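Local coordinates for protein enoyl CoA hydratase/isomerase (Crotonase) (Legionella pneumophila subsp. pneumophila, PDB 3I47) that probably hydrates or isomerises enoyl-CoA thioesters, as other members of the crotonase family do, at residues Asn26-Gln31 with His60-Ala65; Leu54-Lys59 with Met105-Ala110; Ile125-Ala130 with Asp187-Phe192; Ser135-Gly140 with Met164-Phe169. All coordinates share one frame; numbering follows the deposited sequence.

Contact 1 of 4, residues Asn26-Gln31 with His60-Ala65; sequences NAFDNQ and HFSAGA
F28, N26 and S62 contribute the largest buried areas where two loops run alongside each other. The S62 hydroxyl, set anti to its own backbone N (chi1 178°), touches both of the other two residues. S62 OG donates to N26 O at 2.8 Å from above the carbonyl plane, and S62 OG also lies 3.4 Å from F28 CD1, obliquely placed to the ring. N26 grips with its side chain as well: N26 ND2 donates to H60 O at 3.1 Å, nearly along the C=O axis, while its OD1 takes the backbone N-H of R21. This amide is therefore held at both ends, which fixes its rotation, and N26 CB is pressed to 3.1 Å from F61 O. The segment 60-65, with its F-S-A-G-A run, follows the third strand of the crotonase sheet; in relatives this part of the fold supplies backbone to the oxyanion hole for the thioester carbonyl, and a similar role is plausible here. Further along, F28 and A65 form a single beta bridge. F28 N donates to G64 O at 2.8 Å, and A27 CA adds a C-H...O contact of 3.2 Å to that same oxygen. Beyond the bridge, D29 is the N-cap residue of helix 30-45.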
loop_
_atom_site.group_PDB
_atom_site.type_symbol
_atom_site.label_atom_id
_atom_site.label_comp_id
_atom_site.label_asym_id
_atom_site.label_seq_id
_atom_site.Cartn_x
_atom_site.Cartn_y
_atom_site.Cartn_z
ATOM N N ASN A 26 -17.057 -2.610 2.847
ATOM C CA ASN A 26 -15.724 -3.195 3.018
ATOM C C ASN A 26 -15.231 -3.195 4.456
ATOM O O ASN A 26 -14.031 -3.096 4.715
ATOM C CB ASN A 26 -14.715 -2.528 2.063
ATOM C CG ASN A 26 -15.046 -2.809 0.635
ATOM O OD1 ASN A 26 -15.368 -3.958 0.290
ATOM N ND2 ASN A 26 -14.984 -1.782 -0.216
ATOM N N ALA A 27 -16.168 -3.366 5.385
ATOM C CA ALA A 27 -15.809 -3.448 6.798
ATOM C C ALA A 27 -14.973 -4.701 7.032
ATOM O O ALA A 27 -15.296 -5.783 6.520
ATOM C CB ALA A 27 -17.057 -3.439 7.666
ATOM N N PHE A 28 -13.892 -4.548 7.788
ATOM C CA PHE A 28 -12.885 -5.604 7.945
ATOM C C PHE A 28 -13.296 -6.732 8.887
ATOM O O PHE A 28 -13.928 -6.511 9.934
ATOM C CB PHE A 28 -11.572 -5.001 8.483
ATOM C CG PHE A 28 -10.680 -4.364 7.429
ATOM C CD1 PHE A 28 -11.138 -4.088 6.138
ATOM C CD2 PHE A 28 -9.375 -4.017 7.769
ATOM C CE1 PHE A 28 -10.283 -3.475 5.181
ATOM C CE2 PHE A 28 -8.523 -3.424 6.826
ATOM C CZ PHE A 28 -8.978 -3.156 5.546
ATOM N N ASP A 29 -12.937 -7.953 8.511
ATOM C CA ASP A 29 -12.905 -9.078 9.451
ATOM C C ASP A 29 -11.759 -10.009 9.056
ATOM O O ASP A 29 -11.070 -9.754 8.055
ATOM C CB ASP A 29 -14.266 -9.804 9.556
ATOM C CG ASP A 29 -14.718 -10.444 8.249
ATOM O OD1 ASP A 29 -13.871 -10.913 7.462
ATOM O OD2 ASP A 29 -15.948 -10.527 8.033
ATOM N N ASN A 30 -11.533 -11.065 9.831
ATOM C CA ASN A 30 -10.389 -11.927 9.590
ATOM C C ASN A 30 -10.532 -12.719 8.282
ATOM O O ASN A 30 -9.525 -13.062 7.671
ATOM C CB ASN A 30 -10.182 -12.892 10.758
ATOM C CG ASN A 30 -11.414 -13.707 11.035
ATOM O OD1 ASN A 30 -12.457 -13.153 11.393
ATOM N ND2 ASN A 30 -11.325 -15.016 10.819
ATOM N N GLN A 31 -11.768 -12.975 7.851
ATOM C CA GLN A 31 -12.006 -13.713 6.591
ATOM C C GLN A 31 -11.602 -12.865 5.380
ATOM O O GLN A 31 -10.840 -13.331 4.525
ATOM C CB GLN A 31 -13.463 -14.155 6.481
ATOM C CG GLN A 31 -13.748 -15.027 5.259
ATOM C CD GLN A 31 -15.207 -15.393 5.175
ATOM O OE1 GLN A 31 -15.736 -16.073 6.054
ATOM N NE2 GLN A 31 -15.872 -14.951 4.101
ATOM N N HIS A 60 -17.091 3.216 -0.053
ATOM C CA HIS A 60 -15.989 3.383 0.903
ATOM C C HIS A 60 -14.888 2.360 0.755
ATOM O O HIS A 60 -15.158 1.164 0.614
ATOM C CB HIS A 60 -16.517 3.286 2.341
ATOM C CG HIS A 60 -17.580 4.284 2.649
ATOM N ND1 HIS A 60 -17.348 5.641 2.630
ATOM C CD2 HIS A 60 -18.887 4.129 2.957
ATOM C CE1 HIS A 60 -18.463 6.283 2.924
ATOM N NE2 HIS A 60 -19.413 5.388 3.129
ATOM N N PHE A 61 -13.647 2.828 0.841
ATOM C CA PHE A 61 -12.490 1.942 0.866
ATOM C C PHE A 61 -12.639 0.916 2.001
ATOM O O PHE A 61 -12.551 -0.292 1.761
ATOM C CB PHE A 61 -11.227 2.791 1.033
ATOM C CG PHE A 61 -9.940 2.024 0.922
ATOM C CD1 PHE A 61 -9.468 1.610 -0.320
ATOM C CD2 PHE A 61 -9.173 1.747 2.061
ATOM C CE1 PHE A 61 -8.235 0.931 -0.450
ATOM C CE2 PHE A 61 -7.952 1.059 1.945
ATOM C CZ PHE A 61 -7.483 0.647 0.687
ATOM N N SER A 62 -12.823 1.402 3.227
ATOM C CA SER A 62 -13.259 0.551 4.343
ATOM C C SER A 62 -13.826 1.398 5.456
ATOM O O SER A 62 -13.099 2.185 6.058
ATOM C CB SER A 62 -12.128 -0.324 4.892
ATOM O OG SER A 62 -12.621 -1.077 6.006
ATOM N N ALA A 63 -15.118 1.225 5.730
ATOM C CA ALA A 63 -15.811 2.054 6.734
ATOM C C ALA A 63 -15.420 1.761 8.190
ATOM O O ALA A 63 -15.774 2.532 9.097
ATOM C CB ALA A 63 -17.322 1.941 6.559
ATOM N N GLY A 64 -14.682 0.677 8.418
ATOM C CA GLY A 64 -14.321 0.266 9.772
ATOM C C GLY A 64 -14.318 -1.243 9.915
ATOM O O GLY A 64 -14.039 -1.956 8.961
ATOM N N ALA A 65 -14.602 -1.718 11.122
ATOM C CA ALA A 65 -14.619 -3.156 11.400
ATOM C C ALA A 65 -16.027 -3.686 11.210
ATOM O O ALA A 65 -17.010 -3.001 11.511
ATOM C CB ALA A 65 -14.133 -3.423 12.818
#

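Contact 2 of 4, residues Leu54-Lys59 with Met105-Ala110; sequences LKANGK and MVQGAA
Two torsions carry the amide of Q107 across to the neighbouring strand: chi1 of 91° sets CG off a staggered position, and chi2 of -74° bends CD back toward A56 and G58. Q107 NE2 then donates to G58 O at 3.0 Å, the acceptor lying in the plane of the amide while the donor sits above the carbonyl plane of G58. The other end of the amide faces a water, whose oxygen is 2.8 Å from Q107 OE1. That water accepts from A56 N and also lies within bonding distance of M105 O; since further acceptors surround it, it need not donate to both at once. It marks where two parallel strands of the crotonase sheet, 51-56 and 102-106, part company. Just before it the ladder is direct, M105 N donating to L54 O at 2.9 Å; at the next step A56 N and M105 O stand 4.4 Å apart and the water fills in. On one face, K55 and M105 run side by side in the same direction, CB of K55 to CB of M105 being 3.8 Å; K55 NZ continues to T18 OG1, and helix 189-201 covers M105. Where the chain turns at positive phi, G108 CA approaches K59 O at 3.5 Å in a C-H...O contact.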
loop_
_atom_site.group_PDB
_atom_site.type_symbol
_atom_site.label_atom_id
_atom_site.label_comp_id
_atom_site.label_asym_id
_atom_site.label_seq_id
_atom_site.Cartn_x
_atom_site.Cartn_y
_atom_site.Cartn_z
ATOM N N LEU A 54 -4.128 -2.062 -4.504
ATOM C CA LEU A 54 -5.252 -2.387 -3.616
ATOM C C LEU A 54 -6.299 -1.296 -3.756
ATOM O O LEU A 54 -6.016 -0.121 -3.511
ATOM C CB LEU A 54 -4.793 -2.446 -2.150
ATOM C CG LEU A 54 -3.541 -3.258 -1.781
ATOM C CD1 LEU A 54 -3.294 -3.200 -0.260
ATOM C CD2 LEU A 54 -3.619 -4.715 -2.275
ATOM N N LYS A 55 -7.511 -1.680 -4.148
ATOM C CA LYS A 55 -8.590 -0.720 -4.338
ATOM C C LYS A 55 -9.893 -1.308 -3.853
ATOM O O LYS A 55 -9.896 -2.397 -3.284
ATOM C CB LYS A 55 -8.683 -0.261 -5.802
ATOM C CG LYS A 55 -9.016 -1.353 -6.843
ATOM C CD LYS A 55 -8.998 -0.751 -8.254
ATOM C CE LYS A 55 -9.327 -1.768 -9.324
ATOM N NZ LYS A 55 -10.783 -2.132 -9.285
ATOM N N ALA A 56 -10.982 -0.582 -4.066
ATOM C CA ALA A 56 -12.267 -0.972 -3.490
ATOM C C ALA A 56 -13.411 -0.526 -4.379
ATOM O O ALA A 56 -13.329 0.506 -5.045
ATOM C CB ALA A 56 -12.429 -0.379 -2.086
ATOM N N ASN A 57 -14.478 -1.321 -4.376
ATOM C CA ASN A 57 -15.746 -0.920 -4.974
ATOM C C ASN A 57 -16.694 -0.386 -3.906
ATOM O O ASN A 57 -16.433 -0.508 -2.707
ATOM C CB ASN A 57 -16.392 -2.104 -5.699
ATOM C CG ASN A 57 -15.672 -2.466 -6.987
ATOM O OD1 ASN A 57 -15.042 -1.619 -7.629
ATOM N ND2 ASN A 57 -15.758 -3.741 -7.378
ATOM N N GLY A 58 -17.789 0.224 -4.353
ATOM C CA GLY A 58 -18.772 0.798 -3.443
ATOM C C GLY A 58 -18.380 2.185 -2.954
ATOM O O GLY A 58 -17.472 2.820 -3.500
ATOM N N LYS A 59 -19.082 2.648 -1.926
ATOM C CA LYS A 59 -18.929 4.018 -1.426
ATOM C C LYS A 59 -17.599 4.255 -0.716
ATOM O O LYS A 59 -17.048 5.360 -0.782
ATOM C CB LYS A 59 -20.072 4.372 -0.467
ATOM C CG LYS A 59 -21.458 4.320 -1.091
ATOM C CD LYS A 59 -22.527 4.722 -0.075
ATOM C CE LYS A 59 -23.932 4.664 -0.668
ATOM N NZ LYS A 59 -24.004 5.378 -1.977
ATOM N N MET A 105 -5.542 2.695 -3.478
ATOM C CA MET A 105 -6.422 3.643 -4.161
ATOM C C MET A 105 -7.635 3.806 -3.250
ATOM O O MET A 105 -8.385 2.839 -3.043
ATOM C CB MET A 105 -6.833 3.090 -5.541
ATOM C CG MET A 105 -7.853 3.931 -6.301
ATOM S SD MET A 105 -8.429 3.207 -7.889
ATOM C CE MET A 105 -10.187 3.201 -7.604
ATOM N N VAL A 106 -7.800 5.002 -2.687
ATOM C CA VAL A 106 -8.769 5.203 -1.603
ATOM C C VAL A 106 -9.875 6.195 -1.966
ATOM O O VAL A 106 -9.598 7.383 -2.216
ATOM C CB VAL A 106 -8.056 5.721 -0.333
ATOM C CG1 VAL A 106 -9.055 5.917 0.807
ATOM C CG2 VAL A 106 -6.926 4.772 0.086
ATOM N N GLN A 107 -11.114 5.704 -1.960
ATOM C CA GLN A 107 -12.310 6.529 -2.108
ATOM C C GLN A 107 -13.107 6.488 -0.799
ATOM O O GLN A 107 -13.042 5.511 -0.043
ATOM C CB GLN A 107 -13.176 6.020 -3.271
ATOM C CG GLN A 107 -14.271 4.961 -2.912
ATOM C CD GLN A 107 -13.751 3.542 -2.610
ATOM O OE1 GLN A 107 -12.539 3.293 -2.477
ATOM N NE2 GLN A 107 -14.692 2.590 -2.498
ATOM N N GLY A 108 -13.861 7.545 -0.532
ATOM C CA GLY A 108 -14.724 7.549 0.659
ATOM C C GLY A 108 -13.962 7.323 1.957
ATOM O O GLY A 108 -12.800 7.720 2.098
ATOM N N ALA A 109 -14.614 6.667 2.909
ATOM C CA ALA A 109 -14.017 6.452 4.231
ATOM C C ALA A 109 -12.990 5.330 4.245
ATOM O O ALA A 109 -13.233 4.248 3.698
ATOM C CB ALA A 109 -15.109 6.170 5.255
ATOM N N ALA A 110 -11.844 5.606 4.875
ATOM C CA ALA A 110 -10.841 4.589 5.203
ATOM C C ALA A 110 -10.604 4.729 6.694
ATOM O O ALA A 110 -9.778 5.539 7.128
ATOM C CB ALA A 110 -9.540 4.801 4.406
HETATM O O HOH W 1 -10.681 2.206 -4.294
#

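Contact 3 of 4, residues Ile125-Ala130 with Asp187-Phe192; sequences IASTSA and DTLLEF
Helix 189-201 lies against one face of the main, mixed beta-sheet, and its first turn meets the end of strand 123-127 through L189, I125, F192 and S127. The contact is apolar in its side chains and turns on one methyl: I125 CG2 sits 3.7 Å from L189 CD1 and 3.9 Å from F192 CD1, touching two residues one helical turn apart. Both helix residues have CG anti to the backbone N (chi1 177° for L189 and 179° for F192), which sends CG from the helix toward the strand. Both branches of the L189 fork rest on S127, CD1 3.8 Å from S127 N and CD2 3.9 Å from S127 CB. The long branch of I125 works differently, with CD1 at the edge of the F192 ring and in its plane, 4.0 Å from F192 CE1; the ring also meets H182 with the planes at about 50°. I125 and L189 cross obliquely, and V184 of the next strand and M105 of strand 102-106 pack on L189 as well. Past the strand, S127 to A130 form a type I beta turn, and the hydroxyls of T128 and S129 both bond to the carboxylate of D186, tying this turn to the loop ahead of the helix. A helix laid by hydrophobic residues on a neighbouring strand of the sheet is the alpha/beta layering found in the crotonase fold.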
loop_
_atom_site.group_PDB
_atom_site.type_symbol
_atom_site.label_atom_id
_atom_site.label_comp_id
_atom_site.label_asym_id
_atom_site.label_seq_id
_atom_site.Cartn_x
_atom_site.Cartn_y
_atom_site.Cartn_z
ATOM N N ILE A 125 -3.188 6.903 -3.254
ATOM C CA ILE A 125 -3.860 7.869 -4.100
ATOM C C ILE A 125 -5.274 7.983 -3.555
ATOM O O ILE A 125 -5.959 6.961 -3.402
ATOM C CB ILE A 125 -3.924 7.358 -5.559
ATOM C CG1 ILE A 125 -2.510 7.138 -6.137
ATOM C CG2 ILE A 125 -4.728 8.345 -6.437
ATOM C CD1 ILE A 125 -2.485 6.363 -7.477
ATOM N N ALA A 126 -5.708 9.203 -3.242
ATOM C CA ALA A 126 -7.041 9.420 -2.684
ATOM C C ALA A 126 -7.887 10.282 -3.602
ATOM O O ALA A 126 -7.365 11.190 -4.271
ATOM C CB ALA A 126 -6.932 10.067 -1.317
ATOM N N SER A 127 -9.186 10.000 -3.643
ATOM C CA SER A 127 -10.137 10.920 -4.253
ATOM C C SER A 127 -10.302 12.123 -3.315
ATOM O O SER A 127 -10.024 12.033 -2.109
ATOM C CB SER A 127 -11.482 10.220 -4.467
ATOM O OG SER A 127 -11.977 9.798 -3.221
ATOM N N THR A 128 -10.739 13.251 -3.864
ATOM C CA THR A 128 -10.863 14.475 -3.064
ATOM C C THR A 128 -11.834 14.297 -1.894
ATOM O O THR A 128 -11.694 14.961 -0.860
ATOM C CB THR A 128 -11.312 15.679 -3.928
ATOM O OG1 THR A 128 -12.556 15.378 -4.561
ATOM C CG2 THR A 128 -10.274 15.991 -4.995
ATOM N N SER A 129 -12.791 13.392 -2.050
ATOM C CA SER A 129 -13.812 13.163 -1.024
ATOM C C SER A 129 -13.431 12.099 0.016
ATOM O O SER A 129 -14.218 11.832 0.936
ATOM C CB SER A 129 -15.158 12.820 -1.680
ATOM O OG SER A 129 -15.690 13.946 -2.356
ATOM N N ALA A 130 -12.243 11.498 -0.113
ATOM C CA ALA A 130 -11.776 10.474 0.842
ATOM C C ALA A 130 -11.585 11.052 2.247
ATOM O O ALA A 130 -11.244 12.227 2.395
ATOM C CB ALA A 130 -10.481 9.829 0.358
ATOM N N ASP A 187 -14.460 11.256 -9.738
ATOM C CA ASP A 187 -15.021 10.450 -10.818
ATOM C C ASP A 187 -13.955 9.866 -11.727
ATOM O O ASP A 187 -14.273 9.039 -12.585
ATOM C CB ASP A 187 -16.050 11.240 -11.622
ATOM C CG ASP A 187 -17.293 11.577 -10.814
ATOM O OD1 ASP A 187 -17.526 10.970 -9.739
ATOM O OD2 ASP A 187 -18.048 12.458 -11.266
ATOM N N THR A 188 -12.699 10.281 -11.537
ATOM C CA THR A 188 -11.594 9.719 -12.333
ATOM C C THR A 188 -10.473 9.078 -11.502
ATOM O O THR A 188 -9.351 8.892 -11.971
ATOM C CB THR A 188 -11.042 10.732 -13.342
ATOM O OG1 THR A 188 -10.862 11.999 -12.698
ATOM C CG2 THR A 188 -11.995 10.877 -14.517
ATOM N N LEU A 189 -10.799 8.701 -10.266
ATOM C CA LEU A 189 -9.832 8.055 -9.389
ATOM C C LEU A 189 -9.273 6.774 -10.011
ATOM O O LEU A 189 -8.051 6.582 -10.043
ATOM C CB LEU A 189 -10.474 7.759 -8.022
ATOM C CG LEU A 189 -9.617 7.008 -6.994
ATOM C CD1 LEU A 189 -8.373 7.820 -6.589
ATOM C CD2 LEU A 189 -10.457 6.682 -5.753
ATOM N N LEU A 190 -10.166 5.910 -10.502
ATOM C CA LEU A 190 -9.742 4.661 -11.127
ATOM C C LEU A 190 -8.863 4.909 -12.349
ATOM O O LEU A 190 -7.769 4.349 -12.466
ATOM C CB LEU A 190 -10.968 3.812 -11.515
ATOM C CG LEU A 190 -10.654 2.477 -12.203
ATOM C CD1 LEU A 190 -9.816 1.574 -11.311
ATOM C CD2 LEU A 190 -11.957 1.762 -12.608
ATOM N N GLU A 191 -9.325 5.782 -13.240
ATOM C CA GLU A 191 -8.583 6.072 -14.465
ATOM C C GLU A 191 -7.189 6.614 -14.147
ATOM O O GLU A 191 -6.194 6.175 -14.730
ATOM C CB GLU A 191 -9.358 7.054 -15.351
ATOM C CG GLU A 191 -10.631 6.452 -15.972
ATOM C CD GLU A 191 -11.879 6.507 -15.074
ATOM O OE1 GLU A 191 -12.972 6.306 -15.641
ATOM O OE2 GLU A 191 -11.817 6.729 -13.833
ATOM N N PHE A 192 -7.109 7.554 -13.204
ATOM C CA PHE A 192 -5.809 8.086 -12.777
ATOM C C PHE A 192 -4.885 6.973 -12.258
ATOM O O PHE A 192 -3.712 6.877 -12.628
ATOM C CB PHE A 192 -5.994 9.154 -11.681
ATOM C CG PHE A 192 -4.702 9.730 -11.177
ATOM C CD1 PHE A 192 -3.978 9.104 -10.152
ATOM C CD2 PHE A 192 -4.185 10.893 -11.745
ATOM C CE1 PHE A 192 -2.750 9.635 -9.700
ATOM C CE2 PHE A 192 -2.979 11.440 -11.296
ATOM C CZ PHE A 192 -2.252 10.810 -10.271
#

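Contact 4 of 4, residues Ser135-Gly140 with Met164-Phe169; sequences SEVKLG and MSAEVF
K138 reaches across to the end of helix 156-165 and gives its ammonium to a backbone carbonyl: K138 NZ donates to A166 O at 2.8 Å, with a C=O...N angle of 146° and the donor tilted from the carbonyl plane. The chain behind it is extended beyond CG and passes along the A166 methyl, with K138 CE 3.7 Å from A166 CB. V137, the residue before it, reaches the same methyl from another direction: V137 CG2 is 3.8 Å from A166 CB and 3.6 Å from M164 O. The backbone of S135 closes in as well, its CA 4.0 Å from that methyl. A166 is thus the buried residue of the patch, its CB received by three neighbours in turn.

The second shell holds both partners in place. On one side, residues 136-139 form a short 3-10 segment, where K138 N bonds to S135 O and L139 N to E136 O; V137 points toward the helix end, while K138 reaches it through its long side chain. On the other, A166 is the first residue to leave helical geometry, with a positive phi of 55°, and its carbonyl is the one K138 NZ takes. An ST turn spans A166: S165 OG accepts from E167 N at 3.0 Å and donates to E167 OE2 at 2.6 Å, meeting the carboxylate on its anti side. E167 also packs on M161 and L162 of the helix.

The ammonium lies just past the C-terminus of the helix, where a helix dipole would leave partial negative charge, so the bond may be reinforced electrostatically.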
loop_
_atom_site.group_PDB
_atom_site.type_symbol
_atom_site.label_atom_id
_atom_site.label_comp_id
_atom_site.label_asym_id
_atom_site.label_seq_id
_atom_site.Cartn_x
_atom_site.Cartn_y
_atom_site.Cartn_z
ATOM N N SER A 135 -9.756 5.316 14.703
ATOM C CA SER A 135 -10.867 5.479 15.637
ATOM C C SER A 135 -10.751 4.684 16.944
ATOM O O SER A 135 -11.615 4.811 17.812
ATOM C CB SER A 135 -12.186 5.115 14.931
ATOM O OG SER A 135 -12.086 3.831 14.340
ATOM N N GLU A 136 -9.683 3.899 17.088
ATOM C CA GLU A 136 -9.591 2.879 18.152
ATOM C C GLU A 136 -9.782 3.388 19.577
ATOM O O GLU A 136 -10.435 2.725 20.382
ATOM C CB GLU A 136 -8.278 2.099 18.043
ATOM C CG GLU A 136 -8.218 1.116 16.848
ATOM C CD GLU A 136 -8.004 1.776 15.472
ATOM O OE1 GLU A 136 -7.769 2.998 15.369
ATOM O OE2 GLU A 136 -8.052 1.036 14.458
ATOM N N VAL A 137 -9.248 4.565 19.895
ATOM C CA VAL A 137 -9.341 5.044 21.284
ATOM C C VAL A 137 -10.790 5.339 21.717
ATOM O O VAL A 137 -11.078 5.399 22.913
ATOM C CB VAL A 137 -8.419 6.266 21.607
ATOM C CG1 VAL A 137 -6.935 5.901 21.450
ATOM C CG2 VAL A 137 -8.802 7.511 20.795
ATOM N N LYS A 138 -11.684 5.529 20.747
ATOM C CA LYS A 138 -13.100 5.747 21.051
ATOM C C LYS A 138 -13.735 4.484 21.626
ATOM O O LYS A 138 -14.743 4.557 22.333
ATOM C CB LYS A 138 -13.863 6.196 19.803
ATOM C CG LYS A 138 -13.549 7.636 19.368
ATOM C CD LYS A 138 -14.194 7.961 18.025
ATOM C CE LYS A 138 -13.985 9.425 17.624
ATOM N NZ LYS A 138 -13.999 9.642 16.121
ATOM N N LEU A 139 -13.136 3.339 21.308
ATOM C CA LEU A 139 -13.616 2.027 21.765
ATOM C C LEU A 139 -12.785 1.488 22.920
ATOM O O LEU A 139 -12.927 0.334 23.314
ATOM C CB LEU A 139 -13.572 1.036 20.598
ATOM C CG LEU A 139 -14.826 0.881 19.733
ATOM C CD1 LEU A 139 -15.510 2.210 19.437
ATOM C CD2 LEU A 139 -14.441 0.176 18.456
ATOM N N GLY A 140 -11.901 2.317 23.465
ATOM C CA GLY A 140 -10.974 1.848 24.477
ATOM C C GLY A 140 -9.909 0.915 23.935
ATOM O O GLY A 140 -9.331 0.134 24.676
ATOM N N MET A 164 -4.451 9.785 19.357
ATOM C CA MET A 164 -5.011 10.242 20.624
ATOM C C MET A 164 -6.394 10.883 20.442
ATOM O O MET A 164 -7.257 10.775 21.314
ATOM C CB MET A 164 -4.064 11.241 21.312
ATOM C CG MET A 164 -2.709 10.644 21.733
ATOM S SD MET A 164 -1.680 11.789 22.747
ATOM C CE MET A 164 -1.616 13.266 21.708
ATOM N N SER A 165 -6.586 11.579 19.323
ATOM C CA SER A 165 -7.820 12.338 19.110
ATOM C C SER A 165 -8.920 11.507 18.454
ATOM O O SER A 165 -10.098 11.799 18.647
ATOM C CB SER A 165 -7.544 13.565 18.238
ATOM O OG SER A 165 -7.332 13.153 16.890
ATOM N N ALA A 166 -8.524 10.507 17.662
ATOM C CA ALA A 166 -9.443 9.755 16.798
ATOM C C ALA A 166 -10.241 10.676 15.861
ATOM O O ALA A 166 -11.363 10.351 15.445
ATOM C CB ALA A 166 -10.378 8.856 17.648
ATOM N N GLU A 167 -9.668 11.836 15.539
ATOM C CA GLU A 167 -10.347 12.763 14.641
ATOM C C GLU A 167 -10.370 12.244 13.203
ATOM O O GLU A 167 -9.454 11.543 12.755
ATOM C CB GLU A 167 -9.740 14.164 14.707
ATOM C CG GLU A 167 -8.355 14.300 14.077
ATOM C CD GLU A 167 -7.606 15.513 14.595
ATOM O OE1 GLU A 167 -7.802 16.618 14.045
ATOM O OE2 GLU A 167 -6.819 15.351 15.547
ATOM N N VAL A 168 -11.425 12.615 12.489
ATOM C CA VAL A 168 -11.499 12.342 11.053
ATOM C C VAL A 168 -10.703 13.417 10.331
ATOM O O VAL A 168 -10.807 14.602 10.658
ATOM C CB VAL A 168 -12.966 12.326 10.567
ATOM C CG1 VAL A 168 -13.038 12.083 9.039
ATOM C CG2 VAL A 168 -13.741 11.267 11.307
ATOM N N PHE A 169 -9.880 13.008 9.371
ATOM C CA PHE A 169 -9.136 13.965 8.563
ATOM C C PHE A 169 -9.371 13.731 7.085
ATOM O O PHE A 169 -9.477 12.584 6.641
ATOM C CB PHE A 169 -7.641 14.037 8.934
ATOM C CG PHE A 169 -6.885 12.723 8.853
ATOM C CD1 PHE A 169 -5.980 12.492 7.804
ATOM C CD2 PHE A 169 -7.008 11.751 9.856
ATOM C CE1 PHE A 169 -5.238 11.306 7.733
ATOM C CE2 PHE A 169 -6.272 10.559 9.804
ATOM C CZ PHE A 169 -5.375 10.325 8.737
#

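Contacts 2 and 3 are neighbours on the main sheet, their centres about 9 Å apart, and contact 1 joins them through the loop after strand 51-56, about 10 Å from contact 2. Each pair touches through probable backbone hydrogen bonds, first F61 and S62 with Q107 and A109, then V106 with I125 and S127. In sequence, contacts 1 and 2 interlock with alternating segments; contact 3 opens later, and contact 4 falls between its two segments. Contact 4, near the surface and about 25 Å from contact 3 by centres, belongs to the small sheet 109-111, 131-133 and 168-170, which strand 109-111 links to contact 2. Loops and helices are thus stitched to the strands within one crotonase domain.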